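Side-chain contacts in Two-component system sensor histidine kinase (PDB 3OTT), which probably senses saccharides through this extracellular part and passes the signal on by ATP-dependent histidine phosphorylation to its own DNA-binding region: residues Q52-Y57 against R90-E95; L182-H185 against N190-V193; I551-F556 against V573-G578; K700-L705 against Q723-K728. All coordinates share one frame; numbering follows the deposited sequence.

Contact 1 of 4, residues Q52-Y57 against R90-E95; sequences QQHFTY and RADRYE
The seam between two adjacent beta-propeller blades is bridged here by Tyr94 and the backbone of His54. His54 follows the outermost strand of one blade, 51-53. Tyr94 lies on the outermost strand of the next, 93-94. Tyr94 CG lies anti to the carbonyl carbon (chi1 -73°), which carries the phenol across to His54. Tyr94 OH donates to His54 O over 2.7 Å. The angle at the carbonyl oxygen is 152°, and the hydroxyl is tilted from the carbonyl plane. His54 O also lies in the plane of the tyrosine ring, at its edge, 3.4 Å from Tyr94 CE2. A phenylalanine in place of Tyr94 would probably leave the His54 carbonyl without this donor and weaken the tie between the blades. A second bridge runs through water. The water lies 3.0 Å from His54 ND1 and donates to Asp92 OD1 over 2.6 Å. The imidazole and carboxylate planes stand 90° apart. Asp92 belongs to a G1 beta bulge opposite Asn88. Its OD1 is also bonded to Tyr87 OH, and its OD2 to Arg651 N. His54 NE2 is held by Ser45 OG. The Tyr94 side chain touches Leu43 of strand 42-46 and Met78 of strand 75-79.

Contact 2 of 4, residues L182-H185 against N190-V193; sequences LPVH and NLFV
Leu182 and Leu191 meet methyl to methyl inside the loop that joins two propeller blades. The loop leaves strand 176-180 and enters strand 193-199. Four branched side chains fit together in a zigzag. Leu191 CD2 is the central bump. It enters the notch between Leu182 CD1 and Val184 CG2, at 4.0 Å from Leu182 CD1 and 3.9 Å from Val184 CG2. Leu182 CD1 fills the next notch along, between Leu191 CD2 and Val193 CG2. It lies 4.0 Å from Val193 CG2. The directions of approach differ. Val184 and Leu191 point at each other tip to tip, while Leu182 crosses both Leu191 and Val193 at about a right angle. Val184 CG2 sits beside the backbone N and anti to the carbonyl carbon, which turns this methyl to Leu191. Between Leu182 and Val184, Pro183 points the other way. Ile207 and Thr209 of strand 204-209 and Tyr212 and Phe214 of strand 212-217, in the blade that follows, pack against the cluster. Every contact between the two segments is carbon to carbon. The fit therefore rests on methyl shape and van der Waals contact in a partly buried patch, with no polar pair across it to fix a direction.

Contact 3 of 4, residues I551-F556 against V573-G578; sequences ISFGSF and VSTTNG
The ring of Phe553 has Thr575 CG2 at its edge, near the ring plane, 4.2 Å from Phe553 CE1. Val573 CG1 comes in obliquely, 4.3 Å from Phe553 CZ. The ring of Trp580 also meets Phe553, with the two planes at about 35°, and Val538 of strand 537-542 touches it as well. This is a seam between consecutive blades of a beta-propeller. Phe553 follows strand 547-552, the outermost strand of one blade. Val573 and Thr575 belong to strand 570-575, the second strand of the next. Phe553 CG lies beside both the backbone N and the carbonyl carbon (chi1 55°), and from there the ring reaches the neighbouring blade. The ring is buried, and its contacts with Val573 and Thr575 are through carbon. Farther along, the backbone of Ser555 passes over the turn. Ser555 O stays 4.2 Å from Asn577 ND2, so the two segments meet only loosely there. Asn577 also rests on Asn559.

Thr575 has a second job besides the methyl contact. It opens the type I turn, Thr575 to Gly578, that links strands 570-575 and 578-583 as a tight hairpin. Its methyl faces the phenylalanine while its hydroxyl works inside the turn. Thr575 OG1 accepts from Asn577 N over 3.0 Å, which makes an ST turn. The same hydroxyl donates to Gly578 O over 2.7 Å. Gly578 O is gripped twice: Thr575 N, at 2.8 Å, and Thr575 OG1 approach it from opposite faces of its carbonyl plane.

Contact 4 of 4, residues K700-L705 against Q723-K728; sequences KEWNFL and QLIISK
Trp702 CG sits anti to the carbonyl carbon and beside the backbone N (chi1 -77°), and this swings the indole toward Ile725. In Ile725, CG2 is anti to the backbone N, which puts that methyl where the indole arrives. Both residues belong to the Y_Y_Y domain, the beta-sandwich that follows the propellers. Trp702 CH2 meets Ile725 CG2 at 3.8 Å, and the two side chains cross at about a right angle. Trp702 stands just before strand 703-704, at one margin of its sheet. Ile725 lies on strand 720-728, two strands in. Strand 691-696 runs between them, so the indole spans it. There it touches Val692 and makes a cation-pi contact with Arg694. Pro735, in a loop, also touches the indole. Ile726 points away from the tryptophan and touches Leu678 of the other sheet of the sandwich. The indole therefore covers the face of its sheet that is turned from the other one. Ser727 contributes carbon, with its CB 4.3 Å from Trp702 CH2, while its hydroxyl is bonded to Ser736 O. At the indole edge, near the ring plane, Ile725 O lies 3.8 Å from Trp702 CZ3.

In the fold
The four contacts follow one another along the chain without interleaving. Contacts 1 and 2 lie in the first seven-bladed propeller, contact 3 in the second, and contact 4 in the C-terminal beta-sandwich. None touches another. Contacts 1 and 3 are 57 Å apart between centres, on opposite sides of the chain's centre. Contacts 2 and 4 are 60 Å apart. Contact 1 comes nearest to contact 4, with about 14 Å between nearest atoms, and Gln52 of contact 1 is bonded to Thr639 on sandwich strand 637-643. Contacts 1 and 3 join neighbouring blades, contact 2 packs an interblade loop, and contact 4 packs across one face of a sandwich sheet. Contact 1 sits where propeller and sandwich meet.

Contact 1 of 4, residues Q52-Y57 against R90-E95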
loop_
_atom_site.group_PDB
_atom_site.type_symbol
_atom_site.label_atom_id
_atom_site.label_comp_id
_atom_site.label_asym_id
_atom_site.label_seq_id
_atom_site.Cartn_x
_atom_site.Cartn_y
_atom_site.Cartn_z
ATOM N N GLN B 52 -15.722 10.862 30.091
ATOM C CA GLN B 52 -16.970 11.550 29.826
ATOM C C GLN B 52 -18.067 10.540 29.406
ATOM O O GLN B 52 -17.862 9.686 28.528
ATOM C CB GLN B 52 -16.738 12.622 28.718
ATOM C CG GLN B 52 -17.937 13.484 28.406
ATOM C CD GLN B 52 -17.644 14.523 27.298
ATOM O OE1 GLN B 52 -18.386 14.656 26.330
ATOM N NE2 GLN B 52 -16.556 15.225 27.438
ATOM N N GLN B 53 -19.242 10.669 30.014
ATOM C CA GLN B 53 -20.292 9.693 29.777
ATOM C C GLN B 53 -21.099 10.059 28.562
ATOM O O GLN B 53 -21.245 11.226 28.254
ATOM C CB GLN B 53 -21.195 9.488 31.000
ATOM C CG GLN B 53 -22.188 10.610 31.311
ATOM C CD GLN B 53 -22.895 10.298 32.611
ATOM O OE1 GLN B 53 -22.264 10.302 33.653
ATOM N NE2 GLN B 53 -24.179 9.937 32.553
ATOM N N HIS B 54 -21.625 9.059 27.861
ATOM C CA HIS B 54 -22.499 9.387 26.710
ATOM C C HIS B 54 -23.868 8.734 26.782
ATOM O O HIS B 54 -24.358 8.223 25.821
ATOM C CB HIS B 54 -21.781 9.064 25.418
ATOM C CG HIS B 54 -20.528 9.861 25.249
ATOM N ND1 HIS B 54 -20.510 11.086 24.599
ATOM C CD2 HIS B 54 -19.278 9.669 25.711
ATOM C CE1 HIS B 54 -19.288 11.582 24.631
ATOM N NE2 HIS B 54 -18.523 10.752 25.309
ATOM N N PHE B 55 -24.456 8.751 27.969
ATOM C CA PHE B 55 -25.737 8.134 28.229
ATOM C C PHE B 55 -26.403 8.927 29.342
ATOM O O PHE B 55 -25.729 9.657 30.072
ATOM C CB PHE B 55 -25.560 6.653 28.614
ATOM C CG PHE B 55 -24.704 6.423 29.815
ATOM C CD1 PHE B 55 -25.227 6.521 31.102
ATOM C CD2 PHE B 55 -23.389 6.094 29.668
ATOM C CE1 PHE B 55 -24.419 6.266 32.230
ATOM C CE2 PHE B 55 -22.549 5.865 30.769
ATOM C CZ PHE B 55 -23.068 5.958 32.055
ATOM N N THR B 56 -27.715 8.767 29.488
ATOM C CA THR B 56 -28.460 9.418 30.564
ATOM C C THR B 56 -29.095 8.342 31.435
ATOM O O THR B 56 -29.651 7.353 30.917
ATOM C CB THR B 56 -29.520 10.410 29.952
ATOM O OG1 THR B 56 -28.832 11.374 29.136
ATOM C CG2 THR B 56 -30.393 11.148 31.024
ATOM N N TYR B 57 -28.991 8.530 32.751
ATOM C CA TYR B 57 -29.568 7.636 33.726
ATOM C C TYR B 57 -31.039 7.314 33.431
ATOM O O TYR B 57 -31.816 8.219 33.154
ATOM C CB TYR B 57 -29.375 8.193 35.139
ATOM C CG TYR B 57 -29.824 7.241 36.234
ATOM C CD1 TYR B 57 -31.108 7.363 36.811
ATOM C CD2 TYR B 57 -28.971 6.220 36.702
ATOM C CE1 TYR B 57 -31.526 6.498 37.818
ATOM C CE2 TYR B 57 -29.375 5.343 37.711
ATOM C CZ TYR B 57 -30.657 5.484 38.265
ATOM O OH TYR B 57 -31.085 4.614 39.263
ATOM N N ARG B 90 -20.096 11.434 15.540
ATOM C CA ARG B 90 -19.829 12.747 14.954
ATOM C C ARG B 90 -20.999 13.663 15.275
ATOM O O ARG B 90 -20.810 14.812 15.632
ATOM C CB ARG B 90 -19.633 12.720 13.423
ATOM C CG ARG B 90 -18.342 12.075 13.034
ATOM C CD ARG B 90 -18.200 11.996 11.509
ATOM N NE ARG B 90 -17.030 11.143 11.248
ATOM C CZ ARG B 90 -15.786 11.590 11.161
ATOM N NH1 ARG B 90 -15.549 12.915 11.260
ATOM N NH2 ARG B 90 -14.795 10.732 10.933
ATOM N N ALA B 91 -22.204 13.165 15.135
ATOM C CA ALA B 91 -23.352 14.000 15.463
ATOM C C ALA B 91 -23.626 14.023 16.979
ATOM O O ALA B 91 -24.288 14.918 17.469
ATOM C CB ALA B 91 -24.625 13.559 14.665
ATOM N N ASP B 92 -23.088 13.058 17.734
ATOM C CA ASP B 92 -23.438 12.916 19.151
ATOM C C ASP B 92 -24.945 12.650 19.401
ATOM O O ASP B 92 -25.542 13.279 20.266
ATOM C CB ASP B 92 -22.866 14.118 19.979
ATOM C CG ASP B 92 -23.189 14.015 21.469
ATOM O OD1 ASP B 92 -23.275 12.899 22.040
ATOM O OD2 ASP B 92 -23.424 15.058 22.089
ATOM N N ARG B 93 -25.514 11.671 18.680
ATOM C CA ARG B 93 -26.895 11.250 18.768
ATOM C C ARG B 93 -26.976 9.713 18.614
ATOM O O ARG B 93 -26.253 9.156 17.757
ATOM C CB ARG B 93 -27.708 11.825 17.578
ATOM C CG ARG B 93 -27.490 13.309 17.292
ATOM C CD ARG B 93 -28.515 14.297 17.900
ATOM N NE ARG B 93 -29.090 13.936 19.200
ATOM C CZ ARG B 93 -30.408 13.809 19.441
ATOM N NH1 ARG B 93 -31.314 13.980 18.472
ATOM N NH2 ARG B 93 -30.837 13.479 20.659
ATOM N N TYR B 94 -27.876 9.066 19.355
ATOM C CA TYR B 94 -28.219 7.656 19.117
ATOM C C TYR B 94 -29.125 7.631 17.902
ATOM O O TYR B 94 -30.036 8.424 17.829
ATOM C CB TYR B 94 -28.897 7.004 20.355
ATOM C CG TYR B 94 -27.863 6.773 21.414
ATOM C CD1 TYR B 94 -27.092 5.642 21.386
ATOM C CD2 TYR B 94 -27.586 7.741 22.386
ATOM C CE1 TYR B 94 -26.080 5.418 22.337
ATOM C CE2 TYR B 94 -26.582 7.551 23.325
ATOM C CZ TYR B 94 -25.813 6.375 23.291
ATOM O OH TYR B 94 -24.821 6.117 24.216
ATOM N N GLU B 95 -28.822 6.773 16.937
ATOM C CA GLU B 95 -29.481 6.797 15.652
ATOM C C GLU B 95 -29.844 5.423 15.282
ATOM O O GLU B 95 -29.053 4.820 14.555
ATOM C CB GLU B 95 -28.528 7.346 14.548
ATOM C CG GLU B 95 -28.752 8.868 14.342
ATOM C CD GLU B 95 -27.772 9.556 13.388
ATOM O OE1 GLU B 95 -27.160 8.846 12.561
ATOM O OE2 GLU B 95 -27.654 10.826 13.455
HETATM O O HOH W 1 -23.006 12.666 24.645
#

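Contact 2 of 4, residues L182-H185 against N190-V193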
loop_
_atom_site.group_PDB
_atom_site.type_symbol
_atom_site.label_atom_id
_atom_site.label_comp_id
_atom_site.label_asym_id
_atom_site.label_seq_id
_atom_site.Cartn_x
_atom_site.Cartn_y
_atom_site.Cartn_z
ATOM N N LEU B 182 -10.773 -29.622 19.863
ATOM C CA LEU B 182 -9.711 -29.041 20.665
ATOM C C LEU B 182 -9.260 -30.084 21.665
ATOM O O LEU B 182 -10.053 -30.618 22.428
ATOM C CB LEU B 182 -10.166 -27.740 21.346
ATOM C CG LEU B 182 -10.582 -26.567 20.427
ATOM C CD1 LEU B 182 -11.412 -25.550 21.196
ATOM C CD2 LEU B 182 -9.431 -25.813 19.783
ATOM N N PRO B 183 -7.985 -30.411 21.635
ATOM C CA PRO B 183 -7.459 -31.576 22.399
ATOM C C PRO B 183 -7.287 -31.227 23.880
ATOM O O PRO B 183 -6.587 -30.279 24.257
ATOM C CB PRO B 183 -6.088 -31.866 21.722
ATOM C CG PRO B 183 -5.638 -30.518 21.181
ATOM C CD PRO B 183 -6.998 -29.882 20.682
ATOM N N VAL B 184 -7.951 -31.994 24.716
ATOM C CA VAL B 184 -8.044 -31.678 26.124
ATOM C C VAL B 184 -7.761 -32.973 26.911
ATOM O O VAL B 184 -7.897 -34.064 26.350
ATOM C CB VAL B 184 -9.473 -31.081 26.444
ATOM C CG1 VAL B 184 -9.778 -31.191 27.908
ATOM C CG2 VAL B 184 -9.576 -29.625 25.969
ATOM N N HIS B 185 -7.385 -32.829 28.182
ATOM C CA HIS B 185 -7.211 -33.973 29.087
ATOM C C HIS B 185 -8.461 -34.846 29.439
ATOM O O HIS B 185 -8.313 -36.046 29.584
ATOM C CB HIS B 185 -6.410 -33.605 30.351
ATOM C CG HIS B 185 -5.850 -34.810 31.067
ATOM N ND1 HIS B 185 -6.120 -35.091 32.389
ATOM C CD2 HIS B 185 -5.106 -35.849 30.610
ATOM C CE1 HIS B 185 -5.530 -36.224 32.725
ATOM N NE2 HIS B 185 -4.915 -36.705 31.662
ATOM N N ASN B 190 -18.875 -29.243 27.837
ATOM C CA ASN B 190 -18.703 -28.473 26.615
ATOM C C ASN B 190 -17.578 -27.472 26.772
ATOM O O ASN B 190 -17.462 -26.806 27.799
ATOM C CB ASN B 190 -20.003 -27.747 26.314
ATOM C CG ASN B 190 -20.685 -27.315 27.559
ATOM O OD1 ASN B 190 -21.703 -27.896 27.948
ATOM N ND2 ASN B 190 -20.097 -26.332 28.250
ATOM N N LEU B 191 -16.738 -27.355 25.757
ATOM C CA LEU B 191 -15.687 -26.399 25.878
ATOM C C LEU B 191 -16.104 -24.986 25.425
ATOM O O LEU B 191 -16.244 -24.734 24.243
ATOM C CB LEU B 191 -14.407 -26.906 25.220
ATOM C CG LEU B 191 -13.161 -26.285 25.851
ATOM C CD1 LEU B 191 -12.962 -26.633 27.356
ATOM C CD2 LEU B 191 -11.951 -26.737 25.027
ATOM N N PHE B 192 -16.307 -24.094 26.394
ATOM C CA PHE B 192 -16.546 -22.651 26.130
ATOM C C PHE B 192 -15.421 -22.084 25.332
ATOM O O PHE B 192 -14.302 -22.121 25.780
ATOM C CB PHE B 192 -16.455 -21.784 27.425
ATOM C CG PHE B 192 -17.610 -21.890 28.362
ATOM C CD1 PHE B 192 -18.590 -20.869 28.394
ATOM C CD2 PHE B 192 -17.681 -22.944 29.303
ATOM C CE1 PHE B 192 -19.685 -20.907 29.303
ATOM C CE2 PHE B 192 -18.750 -23.017 30.222
ATOM C CZ PHE B 192 -19.771 -21.984 30.222
ATOM N N VAL B 193 -15.705 -21.430 24.228
ATOM C CA VAL B 193 -14.644 -20.666 23.611
ATOM C C VAL B 193 -14.942 -19.193 23.759
ATOM O O VAL B 193 -15.757 -18.647 23.009
ATOM C CB VAL B 193 -14.447 -21.034 22.139
ATOM C CG1 VAL B 193 -13.512 -20.022 21.464
ATOM C CG2 VAL B 193 -13.885 -22.461 22.002
#

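Contact 3 of 4, residues I551-F556 against V573-G578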
loop_
_atom_site.group_PDB
_atom_site.type_symbol
_atom_site.label_atom_id
_atom_site.label_comp_id
_atom_site.label_asym_id
_atom_site.label_seq_id
_atom_site.Cartn_x
_atom_site.Cartn_y
_atom_site.Cartn_z
ATOM N N ILE B 551 40.693 7.259 18.572
ATOM C CA ILE B 551 40.158 6.337 19.582
ATOM C C ILE B 551 39.572 5.130 18.899
ATOM O O ILE B 551 39.256 5.161 17.718
ATOM C CB ILE B 551 39.005 6.956 20.424
ATOM C CG1 ILE B 551 37.975 7.605 19.506
ATOM C CG2 ILE B 551 39.540 7.927 21.484
ATOM C CD1 ILE B 551 36.599 7.533 20.023
ATOM N N SER B 552 39.410 4.055 19.646
ATOM C CA SER B 552 38.686 2.910 19.126
ATOM C C SER B 552 37.567 2.678 20.091
ATOM O O SER B 552 37.677 2.975 21.266
ATOM C CB SER B 552 39.583 1.674 19.010
ATOM O OG SER B 552 39.881 1.186 20.294
ATOM N N PHE B 553 36.462 2.174 19.599
ATOM C CA PHE B 553 35.343 2.060 20.473
ATOM C C PHE B 553 34.659 0.745 20.244
ATOM O O PHE B 553 34.541 0.273 19.112
ATOM C CB PHE B 553 34.373 3.240 20.297
ATOM C CG PHE B 553 33.910 3.435 18.896
ATOM C CD1 PHE B 553 32.970 2.564 18.326
ATOM C CD2 PHE B 553 34.407 4.472 18.135
ATOM C CE1 PHE B 553 32.544 2.716 17.022
ATOM C CE2 PHE B 553 33.971 4.638 16.825
ATOM C CZ PHE B 553 33.037 3.750 16.267
ATOM N N GLY B 554 34.251 0.150 21.354
ATOM C CA GLY B 554 33.381 -1.016 21.355
ATOM C C GLY B 554 34.061 -2.324 21.055
ATOM O O GLY B 554 35.216 -2.561 21.431
ATOM N N SER B 555 33.284 -3.180 20.409
ATOM C CA SER B 555 33.773 -4.317 19.651
ATOM C C SER B 555 32.710 -4.570 18.553
ATOM O O SER B 555 31.601 -4.011 18.631
ATOM C CB SER B 555 33.968 -5.518 20.570
ATOM O OG SER B 555 35.027 -5.261 21.472
ATOM N N PHE B 556 33.030 -5.341 17.512
ATOM C CA PHE B 556 34.371 -5.862 17.258
ATOM C C PHE B 556 35.341 -4.745 16.767
ATOM O O PHE B 556 34.950 -3.564 16.606
ATOM C CB PHE B 556 34.278 -7.035 16.253
ATOM C CG PHE B 556 33.415 -8.211 16.737
ATOM C CD1 PHE B 556 33.817 -8.999 17.841
ATOM C CD2 PHE B 556 32.220 -8.545 16.067
ATOM C CE1 PHE B 556 33.033 -10.099 18.294
ATOM C CE2 PHE B 556 31.422 -9.645 16.501
ATOM C CZ PHE B 556 31.835 -10.427 17.624
ATOM N N VAL B 573 27.442 8.272 15.539
ATOM C CA VAL B 573 28.092 7.319 14.647
ATOM C C VAL B 573 27.265 6.050 14.595
ATOM O O VAL B 573 27.140 5.323 15.591
ATOM C CB VAL B 573 29.537 7.005 15.119
ATOM C CG1 VAL B 573 30.300 6.163 14.049
ATOM C CG2 VAL B 573 30.290 8.264 15.343
ATOM N N SER B 574 26.679 5.805 13.435
ATOM C CA SER B 574 25.868 4.631 13.197
ATOM C C SER B 574 26.749 3.548 12.580
ATOM O O SER B 574 27.501 3.828 11.649
ATOM C CB SER B 574 24.756 4.991 12.241
ATOM O OG SER B 574 23.996 3.843 12.001
ATOM N N THR B 575 26.713 2.349 13.150
ATOM C CA THR B 575 27.544 1.260 12.702
ATOM C C THR B 575 26.657 0.020 12.588
ATOM O O THR B 575 25.519 -0.001 13.063
ATOM C CB THR B 575 28.606 0.829 13.750
ATOM O OG1 THR B 575 27.935 0.216 14.873
ATOM C CG2 THR B 575 29.473 1.976 14.234
ATOM N N THR B 576 27.247 -1.026 12.025
ATOM C CA THR B 576 26.673 -2.350 11.940
ATOM C C THR B 576 26.263 -2.919 13.294
ATOM O O THR B 576 25.329 -3.716 13.383
ATOM C CB THR B 576 27.734 -3.296 11.354
ATOM O OG1 THR B 576 27.932 -2.946 9.983
ATOM C CG2 THR B 576 27.275 -4.773 11.458
ATOM N N ASN B 577 26.986 -2.539 14.346
ATOM C CA ASN B 577 26.698 -3.074 15.665
ATOM C C ASN B 577 25.943 -2.102 16.607
ATOM O O ASN B 577 25.773 -2.364 17.796
ATOM C CB ASN B 577 27.980 -3.676 16.283
ATOM C CG ASN B 577 28.226 -5.156 15.830
ATOM O OD1 ASN B 577 28.266 -5.473 14.628
ATOM N ND2 ASN B 577 28.361 -6.060 16.813
ATOM N N GLY B 578 25.498 -0.978 16.064
ATOM C CA GLY B 578 24.719 -0.021 16.832
ATOM C C GLY B 578 25.153 1.435 16.708
ATOM O O GLY B 578 25.926 1.818 15.816
#

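Contact 4 of 4, residues K700-L705 against Q723-K728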
loop_
_atom_site.group_PDB
_atom_site.type_symbol
_atom_site.label_atom_id
_atom_site.label_comp_id
_atom_site.label_asym_id
_atom_site.label_seq_id
_atom_site.Cartn_x
_atom_site.Cartn_y
_atom_site.Cartn_z
ATOM N N LYS B 700 -5.828 40.546 24.992
ATOM C CA LYS B 700 -4.803 41.236 24.246
ATOM C C LYS B 700 -3.533 40.395 24.190
ATOM O O LYS B 700 -2.608 40.692 23.405
ATOM C CB LYS B 700 -4.461 42.578 24.932
ATOM C CG LYS B 700 -5.448 43.719 24.643
ATOM C CD LYS B 700 -4.854 45.087 25.111
ATOM C CE LYS B 700 -3.649 45.527 24.211
ATOM N NZ LYS B 700 -2.836 46.646 24.807
ATOM N N GLU B 701 -3.454 39.443 25.117
ATOM C CA GLU B 701 -2.246 38.669 25.323
ATOM C C GLU B 701 -2.607 37.221 25.524
ATOM O O GLU B 701 -3.753 36.887 25.784
ATOM C CB GLU B 701 -1.458 39.146 26.564
ATOM C CG GLU B 701 -1.199 40.652 26.663
ATOM C CD GLU B 701 -0.075 41.155 25.789
ATOM O OE1 GLU B 701 0.195 42.377 25.859
ATOM O OE2 GLU B 701 0.537 40.362 25.041
ATOM N N TRP B 702 -1.599 36.369 25.434
ATOM C CA TRP B 702 -1.742 34.947 25.741
ATOM C C TRP B 702 -2.021 34.682 27.227
ATOM O O TRP B 702 -1.538 35.383 28.083
ATOM C CB TRP B 702 -0.444 34.272 25.354
ATOM C CG TRP B 702 -0.247 34.042 23.864
ATOM C CD1 TRP B 702 0.714 34.607 23.074
ATOM C CD2 TRP B 702 -1.004 33.174 23.010
ATOM N NE1 TRP B 702 0.610 34.142 21.787
ATOM C CE2 TRP B 702 -0.434 33.265 21.714
ATOM C CE3 TRP B 702 -2.092 32.312 23.217
ATOM C CZ2 TRP B 702 -0.922 32.532 20.610
ATOM C CZ3 TRP B 702 -2.586 31.569 22.100
ATOM C CH2 TRP B 702 -1.989 31.685 20.822
ATOM N N ASN B 703 -2.798 33.651 27.534
ATOM C CA ASN B 703 -2.953 33.209 28.897
ATOM C C ASN B 703 -2.295 31.842 28.975
ATOM O O ASN B 703 -2.279 31.131 27.990
ATOM C CB ASN B 703 -4.435 33.109 29.250
ATOM C CG ASN B 703 -5.193 34.438 29.045
ATOM O OD1 ASN B 703 -5.807 34.671 27.988
ATOM N ND2 ASN B 703 -5.155 35.293 30.047
ATOM N N PHE B 704 -1.777 31.482 30.146
ATOM C CA PHE B 704 -1.105 30.205 30.379
ATOM C C PHE B 704 -1.942 29.275 31.235
ATOM O O PHE B 704 -2.623 29.718 32.153
ATOM C CB PHE B 704 0.231 30.460 31.054
ATOM C CG PHE B 704 1.146 31.260 30.218
ATOM C CD1 PHE B 704 0.957 32.643 30.086
ATOM C CD2 PHE B 704 2.163 30.641 29.497
ATOM C CE1 PHE B 704 1.787 33.377 29.252
ATOM C CE2 PHE B 704 2.996 31.366 28.658
ATOM C CZ PHE B 704 2.825 32.732 28.535
ATOM N N LEU B 705 -1.897 27.986 30.937
ATOM C CA LEU B 705 -2.698 27.027 31.726
ATOM C C LEU B 705 -2.050 26.411 32.999
ATOM O O LEU B 705 -2.584 26.545 34.125
ATOM C CB LEU B 705 -3.358 25.974 30.828
ATOM C CG LEU B 705 -4.680 26.453 30.209
ATOM C CD1 LEU B 705 -5.191 25.524 29.125
ATOM C CD2 LEU B 705 -5.788 26.699 31.278
ATOM N N GLN B 723 -13.019 34.754 18.948
ATOM C CA GLN B 723 -12.326 33.617 18.337
ATOM C C GLN B 723 -11.387 33.091 19.417
ATOM O O GLN B 723 -10.528 33.829 19.871
ATOM C CB GLN B 723 -11.551 34.060 17.076
ATOM C CG GLN B 723 -10.784 32.963 16.407
ATOM C CD GLN B 723 -9.983 33.435 15.200
ATOM O OE1 GLN B 723 -8.942 34.072 15.351
ATOM N NE2 GLN B 723 -10.446 33.085 13.992
ATOM N N LEU B 724 -11.576 31.835 19.828
ATOM C CA LEU B 724 -10.715 31.209 20.794
ATOM C C LEU B 724 -9.530 30.561 20.064
ATOM O O LEU B 724 -9.704 29.719 19.169
ATOM C CB LEU B 724 -11.488 30.088 21.431
ATOM C CG LEU B 724 -11.352 29.667 22.864
ATOM C CD1 LEU B 724 -11.614 28.168 22.957
ATOM C CD2 LEU B 724 -10.093 30.141 23.608
ATOM N N ILE B 725 -8.326 30.922 20.468
ATOM C CA ILE B 725 -7.152 30.339 19.864
ATOM C C ILE B 725 -6.378 29.556 20.923
ATOM O O ILE B 725 -6.063 30.087 21.988
ATOM C CB ILE B 725 -6.284 31.418 19.196
ATOM C CG1 ILE B 725 -7.114 32.171 18.133
ATOM C CG2 ILE B 725 -4.998 30.824 18.606
ATOM C CD1 ILE B 725 -6.430 33.516 17.630
ATOM N N ILE B 726 -6.139 28.277 20.656
ATOM C CA ILE B 726 -5.462 27.438 21.614
ATOM C C ILE B 726 -4.203 26.879 20.987
ATOM O O ILE B 726 -4.241 26.458 19.846
ATOM C CB ILE B 726 -6.377 26.296 22.089
ATOM C CG1 ILE B 726 -7.657 26.875 22.712
ATOM C CG2 ILE B 726 -5.648 25.407 23.096
ATOM C CD1 ILE B 726 -8.753 25.817 22.906
ATOM N N SER B 727 -3.074 26.892 21.687
ATOM C CA SER B 727 -1.820 26.394 21.069
ATOM C C SER B 727 -0.928 25.722 22.084
ATOM O O SER B 727 -0.902 26.114 23.230
ATOM C CB SER B 727 -1.080 27.559 20.348
ATOM O OG SER B 727 0.040 27.072 19.623
ATOM N N LYS B 728 -0.197 24.699 21.661
ATOM C CA LYS B 728 0.781 24.033 22.506
ATOM C C LYS B 728 1.919 24.987 22.768
ATOM O O LYS B 728 2.366 25.643 21.843
ATOM C CB LYS B 728 1.378 22.810 21.793
ATOM C CG LYS B 728 2.086 21.818 22.779
ATOM C CD LYS B 728 3.295 21.061 22.209
ATOM C CE LYS B 728 2.937 20.192 21.009
ATOM N NZ LYS B 728 3.851 19.010 20.859
#